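Tyrosinase (Aspergillus oryzae, PDB 6JU8) probably catalyses the copper-dependent oxidation of L-tyrosine and L-dopa by dioxygen to L-dopaquinone, a reaction of melanin biosynthesis. Local coordinates at residues 113-118 with 143-148; 21-26 with 435-440; 269-274 with 331-336. The protein carries 1 engineered substitution. All blocks are in the same frame, centred on the assembly; numbering follows the deposited sequence.

Interaction 1: 113-118 with 143-148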
# COMPACT_ATOMS: atom_id res chain seq x y z
N LEU A 113 9.58 -12.78 25.11
CA LEU A 113 9.48 -14.06 24.41
C LEU A 113 9.84 -13.88 22.94
O LEU A 113 10.61 -14.65 22.37
CB LEU A 113 8.07 -14.63 24.57
CG LEU A 113 7.64 -15.76 23.65
CD1 LEU A 113 8.51 -17.00 23.84
CD2 LEU A 113 6.17 -16.12 23.84
N TYR A 114 9.24 -12.88 22.29
CA TYR A 114 9.47 -12.64 20.86
C TYR A 114 10.94 -12.36 20.60
O TYR A 114 11.54 -12.93 19.69
CB TYR A 114 8.64 -11.46 20.43
CG TYR A 114 8.54 -11.09 18.98
CD1 TYR A 114 7.95 -11.92 18.04
CD2 TYR A 114 8.99 -9.84 18.56
CE1 TYR A 114 7.84 -11.56 16.70
CE2 TYR A 114 8.86 -9.46 17.23
CZ TYR A 114 8.30 -10.31 16.31
OH TYR A 114 8.17 -9.91 15.01
N GLU A 115 11.49 -11.46 21.42
CA GLU A 115 12.91 -11.12 21.30
C GLU A 115 13.81 -12.35 21.45
O GLU A 115 14.79 -12.51 20.70
CB GLU A 115 13.26 -10.08 22.36
CG GLU A 115 14.71 -9.63 22.41
CD GLU A 115 14.89 -8.57 23.48
OE1 GLU A 115 15.10 -7.40 23.14
OE2 GLU A 115 14.76 -8.92 24.68
N GLN A 116 13.47 -13.21 22.42
CA GLN A 116 14.31 -14.37 22.67
C GLN A 116 14.24 -15.34 21.51
O GLN A 116 15.25 -15.92 21.10
CB GLN A 116 13.86 -15.06 23.97
CG GLN A 116 14.73 -16.27 24.35
CD GLN A 116 14.25 -16.92 25.63
OE1 GLN A 116 13.80 -16.24 26.55
NE2 GLN A 116 14.32 -18.24 25.71
N VAL A 117 13.03 -15.59 21.00
CA VAL A 117 12.86 -16.50 19.86
C VAL A 117 13.63 -16.00 18.66
O VAL A 117 14.28 -16.77 17.93
CB VAL A 117 11.37 -16.69 19.54
CG1 VAL A 117 11.18 -17.41 18.21
CG2 VAL A 117 10.70 -17.44 20.70
N ILE A 118 13.55 -14.69 18.40
CA ILE A 118 14.33 -14.11 17.31
C ILE A 118 15.83 -14.29 17.48
O ILE A 118 16.51 -14.75 16.54
CB ILE A 118 13.97 -12.61 17.14
CG1 ILE A 118 12.53 -12.44 16.66
CG2 ILE A 118 14.97 -11.96 16.19
CD1 ILE A 118 12.02 -11.02 16.82
N LYS A 143 24.52 -10.96 19.80
CA LYS A 143 24.52 -10.83 21.26
C LYS A 143 24.28 -9.40 21.70
O LYS A 143 23.81 -9.15 22.82
CB LYS A 143 25.85 -11.35 21.82
CG LYS A 143 25.96 -12.87 21.73
CD LYS A 143 27.34 -13.32 22.20
CE LYS A 143 27.50 -14.82 21.97
NZ LYS A 143 28.84 -15.28 22.43
N GLN A 144 24.58 -8.45 20.83
CA GLN A 144 24.33 -7.05 21.14
C GLN A 144 22.91 -6.66 20.74
O GLN A 144 22.32 -5.73 21.29
CB GLN A 144 25.32 -6.14 20.43
CG GLN A 144 26.55 -5.73 21.22
CD GLN A 144 26.21 -5.12 22.57
OE1 GLN A 144 25.55 -4.08 22.72
NE2 GLN A 144 26.68 -5.78 23.61
N TRP A 145 22.33 -7.31 19.75
CA TRP A 145 21.02 -6.98 19.24
C TRP A 145 19.93 -7.13 20.29
O TRP A 145 19.93 -8.11 21.03
CB TRP A 145 20.65 -7.85 18.05
CG TRP A 145 19.28 -7.57 17.51
CD1 TRP A 145 18.97 -6.62 16.57
CD2 TRP A 145 18.07 -8.23 17.87
NE1 TRP A 145 17.60 -6.68 16.34
CE2 TRP A 145 17.04 -7.64 17.12
CE3 TRP A 145 17.76 -9.27 18.77
CZ2 TRP A 145 15.72 -8.07 17.24
CZ3 TRP A 145 16.45 -9.69 18.89
CH2 TRP A 145 15.44 -9.07 18.12
N ARG A 146 19.00 -6.18 20.30
CA ARG A 146 17.80 -6.32 21.11
C ARG A 146 16.63 -5.83 20.26
O ARG A 146 16.84 -5.13 19.25
CB ARG A 146 17.90 -5.50 22.41
CG ARG A 146 18.95 -6.05 23.39
CD ARG A 146 18.51 -7.42 23.89
NE ARG A 146 19.36 -8.01 24.93
CZ ARG A 146 20.50 -8.67 24.72
NH1 ARG A 146 20.97 -8.79 23.48
NH2 ARG A 146 21.16 -9.19 25.74
N LEU A 147 15.42 -6.19 20.63
CA LEU A 147 14.29 -5.81 19.77
C LEU A 147 14.15 -4.29 19.76
O LEU A 147 13.98 -3.67 20.81
CB LEU A 147 12.99 -6.42 20.32
CG LEU A 147 11.74 -6.14 19.48
CD1 LEU A 147 11.79 -6.90 18.16
CD2 LEU A 147 10.47 -6.47 20.26
N PRO A 148 14.21 -3.65 18.62
CA PRO A 148 14.00 -2.19 18.60
C PRO A 148 12.59 -1.78 18.96
O PRO A 148 11.63 -2.54 18.83
CB PRO A 148 14.28 -1.82 17.15
CG PRO A 148 15.08 -2.96 16.60
CD PRO A 148 14.52 -4.18 17.28
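E115 and L147 lie at the dense centre of this contact, where a buried carboxylate projecting from helix 103-129 accepts a backbone N-H of the loop facing it. The side chain of E115 is extended, with CG anti to the backbone N (chi1 178°), and OE1 accepts from L147 N at 2.8 Å, an almost straight bond (171°) on the anti lone pair of the oxygen. The helix carrying 113-118 is a member of the helical bundle around the two coppers in the common central domain of tyrosinase, and 143-148, in the same domain, is the chain leaving helix 135-144. Branched and flat apolar groups suit the tight seam between them: I118 CG2 presses to 3.5 Å from CH2 of the W145 indole, the two side chains crossing at about a right angle, while L147 CD1 lies 4.0 Å from Y114 CE2. The backbone O of E115 sits at the indole edge, 3.7 Å from W145 CZ3. Toward K143 and Q144, partly exposed residues at the end of helix 135-144, the two segments diverge, and neither residue touches 113-118. R146 bends back there, its NH1 donating to W145 O at 2.7 Å and K143 O at 2.9 Å where the helix ends.

Interaction 2: 21-26 with 435-440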
# COMPACT_ATOMS: atom_id res chain seq x y z
N PRO A 21 22.62 -5.03 27.03
CA PRO A 21 22.44 -4.36 25.72
C PRO A 21 21.09 -3.66 25.64
O PRO A 21 20.08 -3.99 26.27
CB PRO A 21 22.52 -5.54 24.75
CG PRO A 21 23.36 -6.55 25.48
CD PRO A 21 22.79 -6.49 26.88
N ILE A 22 21.07 -2.62 24.80
CA ILE A 22 19.91 -1.73 24.74
C ILE A 22 19.02 -2.00 23.53
O ILE A 22 19.43 -2.29 22.40
CB ILE A 22 20.36 -0.26 24.74
CG1 ILE A 22 20.99 0.20 23.43
CG2 ILE A 22 21.32 0.00 25.89
CD1 ILE A 22 21.13 1.71 23.34
N ARG A 23 17.72 -1.88 23.79
CA ARG A 23 16.68 -1.83 22.77
C ARG A 23 16.69 -0.41 22.20
O ARG A 23 16.38 0.53 22.96
CB ARG A 23 15.33 -2.18 23.39
CG ARG A 23 15.18 -3.66 23.71
CD ARG A 23 13.89 -3.93 24.48
NE ARG A 23 13.69 -5.38 24.67
CZ ARG A 23 12.59 -5.89 25.21
NH1 ARG A 23 11.62 -5.07 25.61
NH2 ARG A 23 12.45 -7.19 25.36
N LYS A 24 17.01 -0.29 20.92
CA LYS A 24 17.18 1.01 20.27
C LYS A 24 15.93 1.47 19.56
O LYS A 24 15.05 0.67 19.20
CB LYS A 24 18.33 0.90 19.25
CG LYS A 24 19.66 0.60 19.92
CD LYS A 24 20.77 0.43 18.88
CE LYS A 24 22.14 0.52 19.51
NZ LYS A 24 23.20 0.34 18.48
N ASP A 25 15.83 2.78 19.32
CA ASP A 25 14.76 3.34 18.49
C ASP A 25 14.93 2.78 17.09
O ASP A 25 16.00 2.84 16.50
CB ASP A 25 14.89 4.86 18.53
CG ASP A 25 13.92 5.62 17.65
OD1 ASP A 25 13.72 5.25 16.47
OD2 ASP A 25 13.38 6.63 18.16
N ILE A 26 13.87 2.18 16.57
CA ILE A 26 14.04 1.46 15.31
C ILE A 26 14.42 2.36 14.15
O ILE A 26 15.05 1.88 13.20
CB ILE A 26 12.76 0.65 14.98
CG1 ILE A 26 13.08 -0.35 13.87
CG2 ILE A 26 11.60 1.58 14.67
CD1 ILE A 26 12.02 -1.36 13.57
N LEU A 435 15.76 -9.42 32.62
CA LEU A 435 15.54 -10.10 31.34
C LEU A 435 16.64 -9.77 30.34
O LEU A 435 16.54 -10.10 29.17
CB LEU A 435 14.16 -9.69 30.79
CG LEU A 435 12.98 -10.07 31.69
CD1 LEU A 435 11.68 -9.44 31.20
CD2 LEU A 435 12.88 -11.60 31.77
N ASN A 436 17.68 -9.11 30.82
CA ASN A 436 18.91 -8.83 30.10
C ASN A 436 18.71 -7.89 28.91
O ASN A 436 19.29 -8.09 27.83
CB ASN A 436 19.60 -10.11 29.59
CG ASN A 436 21.06 -9.84 29.31
OD1 ASN A 436 21.66 -8.92 29.89
ND2 ASN A 436 21.71 -10.59 28.42
N TYR A 437 17.93 -6.84 29.07
CA TYR A 437 17.87 -5.74 28.14
C TYR A 437 17.71 -4.45 28.95
O TYR A 437 17.35 -4.47 30.13
CB TYR A 437 16.73 -5.87 27.13
CG TYR A 437 15.34 -5.76 27.72
CD1 TYR A 437 14.75 -4.53 27.93
CD2 TYR A 437 14.63 -6.91 28.09
CE1 TYR A 437 13.47 -4.45 28.48
CE2 TYR A 437 13.35 -6.84 28.62
CZ TYR A 437 12.77 -5.60 28.81
OH TYR A 437 11.50 -5.54 29.34
N ASP A 438 17.96 -3.35 28.26
CA ASP A 438 17.73 -2.04 28.90
C ASP A 438 17.35 -1.04 27.81
O ASP A 438 17.34 -1.38 26.62
CB ASP A 438 18.96 -1.61 29.67
CG ASP A 438 18.75 -0.66 30.83
OD1 ASP A 438 17.61 -0.19 31.02
OD2 ASP A 438 19.75 -0.38 31.52
N TYR A 439 17.02 0.18 28.21
CA TYR A 439 16.77 1.29 27.29
C TYR A 439 17.79 2.39 27.56
O TYR A 439 18.13 2.64 28.72
CB TYR A 439 15.35 1.85 27.49
CG TYR A 439 14.31 0.76 27.26
CD1 TYR A 439 14.00 0.37 25.96
CD2 TYR A 439 13.68 0.14 28.34
CE1 TYR A 439 13.05 -0.62 25.72
CE2 TYR A 439 12.74 -0.86 28.10
CZ TYR A 439 12.44 -1.24 26.80
OH TYR A 439 11.51 -2.23 26.54
N ALA A 440 18.25 3.07 26.53
CA ALA A 440 19.20 4.17 26.77
C ALA A 440 18.65 5.18 27.77
O ALA A 440 19.39 5.66 28.65
CB ALA A 440 19.54 4.91 25.49
O HOH W 1 9.98 -6.73 27.26
O HOH W 2 17.17 2.92 23.90
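R23 and Y437 meet through contrasting first torsions: in R23, CG stands anti to the carbonyl carbon (chi1 -73°) and the chain then runs extended to NE, whereas in Y437, CG is tucked between the backbone N and the carbonyl carbon (chi1 67°). The result is a cation-pi stack set on a single beta bridge of parallel pattern between two otherwise irregular loops, one leading into helix 26-34 and the other preceding helix 448-456. The guanidinium lies flat on the tyrosine, its plane only 2° from that of the ring, and R23 CZ sits over the ring centre, 3.4 Å from the centroid. Arginine suits this place because its flat cation can stack by its face while its N-H groups still bond around the rim. R23 NH1 donates to Y439 OH at 3.0 Å, and NE forms a salt bridge with E115 of helix 103-129, which probably offsets the buried charge. Both tyrosine hydroxyls also hydrogen-bond to D380 OD2, so the paired phenols link the arginine to helix 371-389. A water joins the stacked side chains, accepting from R23 NH1 at 2.9 Å and donating to Y437 OH at 2.8 Å.

Beneath the stack the backbones pair around I22 and D438. D438 N donates to P21 O at 3.0 Å, and R23 N to D438 O at 2.9 Å; proline suits position 21 because the bridge uses only its carbonyl, so its lack of an N-H costs nothing here. The same D438 O lies 3.2 Å from I22 CA in a CA-H...O contact. Beyond the bridge the loops are joined by a second water, which donates to R23 O at 2.7 Å and accepts from A440 N.

Interaction 3: 269-274 with 331-336. With CU (copper (II) ion), chain D.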
# COMPACT_ATOMS: atom_id res chain seq x y z
N PRO A 269 -7.10 11.35 16.65
CA PRO A 269 -8.53 11.28 17.02
C PRO A 269 -8.77 10.34 18.18
O PRO A 269 -9.06 9.16 18.00
CB PRO A 269 -9.16 10.79 15.71
CG PRO A 269 -8.10 9.98 15.05
CD PRO A 269 -6.79 10.62 15.41
N TRP A 270 -8.61 10.90 19.39
CA TRP A 270 -8.79 10.10 20.61
C TRP A 270 -10.20 9.53 20.67
O TRP A 270 -11.15 10.29 20.38
CB TRP A 270 -8.59 10.96 21.87
CG TRP A 270 -7.26 11.66 21.84
CD1 TRP A 270 -6.99 12.97 21.54
CD2 TRP A 270 -5.99 11.08 22.16
NE1 TRP A 270 -5.64 13.23 21.63
CE2 TRP A 270 -5.00 12.08 22.01
CE3 TRP A 270 -5.61 9.79 22.55
CZ2 TRP A 270 -3.65 11.82 22.24
CZ3 TRP A 270 -4.26 9.56 22.77
CH2 TRP A 270 -3.30 10.55 22.62
N TYR A 271 -10.39 8.28 21.06
CA TYR A 271 -11.76 7.75 21.13
C TYR A 271 -12.46 8.16 22.42
O TYR A 271 -13.70 8.18 22.50
CB TYR A 271 -11.80 6.23 20.92
CG TYR A 271 -11.21 5.37 22.02
CD1 TYR A 271 -11.90 5.07 23.18
CD2 TYR A 271 -9.92 4.87 21.87
CE1 TYR A 271 -11.36 4.28 24.20
CE2 TYR A 271 -9.37 4.09 22.87
CZ TYR A 271 -10.08 3.79 24.02
OH TYR A 271 -9.49 3.01 25.00
N GLN A 272 -11.70 8.48 23.46
CA GLN A 272 -12.30 8.86 24.74
C GLN A 272 -12.97 10.23 24.66
O GLN A 272 -12.60 11.07 23.84
CB GLN A 272 -11.22 8.88 25.82
CG GLN A 272 -10.68 7.53 26.23
CD GLN A 272 -9.51 7.12 25.35
OE1 GLN A 272 -9.21 7.71 24.31
NE2 GLN A 272 -8.86 6.04 25.75
N ASN A 273 -13.97 10.42 25.52
CA ASN A 273 -14.64 11.70 25.71
C ASN A 273 -13.70 12.67 26.44
O ASN A 273 -13.41 12.43 27.62
CB ASN A 273 -15.91 11.47 26.51
CG ASN A 273 -16.62 12.71 26.99
OD1 ASN A 273 -16.35 13.81 26.50
ND2 ASN A 273 -17.53 12.54 27.95
N LEU A 274 -13.22 13.71 25.77
CA LEU A 274 -12.30 14.67 26.38
C LEU A 274 -13.03 15.97 26.74
O LEU A 274 -12.46 17.04 26.96
CB LEU A 274 -11.09 14.93 25.51
CG LEU A 274 -10.15 13.76 25.19
CD1 LEU A 274 -8.85 14.24 24.53
CD2 LEU A 274 -9.82 12.92 26.42
N ILE A 331 -3.62 5.26 26.06
CA ILE A 331 -2.82 5.80 24.97
C ILE A 331 -2.51 4.70 23.97
O ILE A 331 -2.67 4.83 22.75
CB ILE A 331 -1.51 6.45 25.46
CG1 ILE A 331 -1.79 7.70 26.32
CG2 ILE A 331 -0.60 6.79 24.29
CD1 ILE A 331 -0.56 8.32 26.94
N HIS A 332 -2.04 3.56 24.48
CA HIS A 332 -1.71 2.39 23.67
C HIS A 332 -2.88 1.95 22.81
O HIS A 332 -2.67 1.54 21.66
CB HIS A 332 -1.26 1.28 24.61
CG HIS A 332 -1.70 -0.11 24.28
ND1 HIS A 332 -2.94 -0.62 24.61
CD2 HIS A 332 -1.02 -1.13 23.69
CE1 HIS A 332 -3.00 -1.89 24.23
NE2 HIS A 332 -1.84 -2.24 23.65
N ASN A 333 -4.11 2.00 23.31
CA ASN A 333 -5.31 1.58 22.57
C ASN A 333 -5.53 2.51 21.39
O ASN A 333 -5.86 2.05 20.29
CB ASN A 333 -6.52 1.66 23.50
CG ASN A 333 -6.59 0.58 24.57
OD1 ASN A 333 -5.79 -0.33 24.60
ND2 ASN A 333 -7.56 0.75 25.47
N ASN A 334 -5.39 3.81 21.62
CA ASN A 334 -5.53 4.77 20.52
C ASN A 334 -4.47 4.51 19.47
O ASN A 334 -4.77 4.52 18.26
CB ASN A 334 -5.44 6.19 21.09
CG ASN A 334 -6.75 6.63 21.69
OD1 ASN A 334 -7.67 7.02 20.97
ND2 ASN A 334 -6.84 6.60 23.01
N VAL A 335 -3.21 4.29 19.85
CA VAL A 335 -2.18 4.06 18.84
C VAL A 335 -2.49 2.81 18.04
O VAL A 335 -2.34 2.81 16.81
CB VAL A 335 -0.79 4.01 19.50
CG1 VAL A 335 0.25 3.64 18.45
CG2 VAL A 335 -0.46 5.35 20.13
N HIS A 336 -2.97 1.73 18.67
CA HIS A 336 -3.43 0.56 17.91
C HIS A 336 -4.45 0.97 16.84
O HIS A 336 -4.37 0.56 15.68
CB HIS A 336 -4.09 -0.44 18.85
CG HIS A 336 -3.21 -1.50 19.43
ND1 HIS A 336 -2.78 -2.58 18.68
CD2 HIS A 336 -2.71 -1.69 20.67
CE1 HIS A 336 -2.06 -3.39 19.43
NE2 HIS A 336 -1.96 -2.86 20.64
CU CU D . -1.19 -3.69 22.16
O HOH W 3 -8.70 5.81 18.69
O HOH W 4 -2.21 -5.54 22.98
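Helix 328-340 supplies two ligands of one copper in the dinuclear site of tyrosinase, and the loop 269-274 packs against that helix through N333 and N334. H332 and H336, one helical turn apart, bind the ion through NE2, at 2.2 and 1.9 Å; a water and H376 complete the set of ligands. Asparagine suits position 334 because its amide presents an acceptor and a donor together. OD1 accepts from Y271 N at 3.0 Å, in the carbonyl plane and on a lone pair, and takes a further bond from a water. ND2 meets the Q272 side chain tip to tip, donating to OE1 at 2.9 Å in a nearly straight bond (173°), and also bonds to A330 O. One residue earlier, N333 ND2 donates to Y271 OH at 3.0 Å, the hydroxyl lying in the amide plane; that phenol also bonds to E311. N333 OD1 receives a weak bond from H332 ND1, whose other partner is E329 O, so N333 probably acts as a second-shell residue between the loop and a copper ligand. W270 presents its ring edge to N334, with CE3 3.4 Å from ND2.

Overall arrangement
Interactions 1 and 2 form one continuous region, with centres 9 Å apart: E115 OE1 and R23 NE make a salt bridge of 2.9 Å, so the carboxylate that holds L147 also serves the arginine stacked on Y437. R146 NE probably hydrogen-bonds to N436 O nearby. Along the chain, interaction 2 encloses both others. Interaction 3 lies apart, its nearest atoms about 13 Å from interaction 1 and about 12 Å from interaction 2. The copper site relates them: H376, which shares its copper with H332 and H336 of interaction 3, has its side chain about 7 Å from that of L147 and about 8 Å from that of R23.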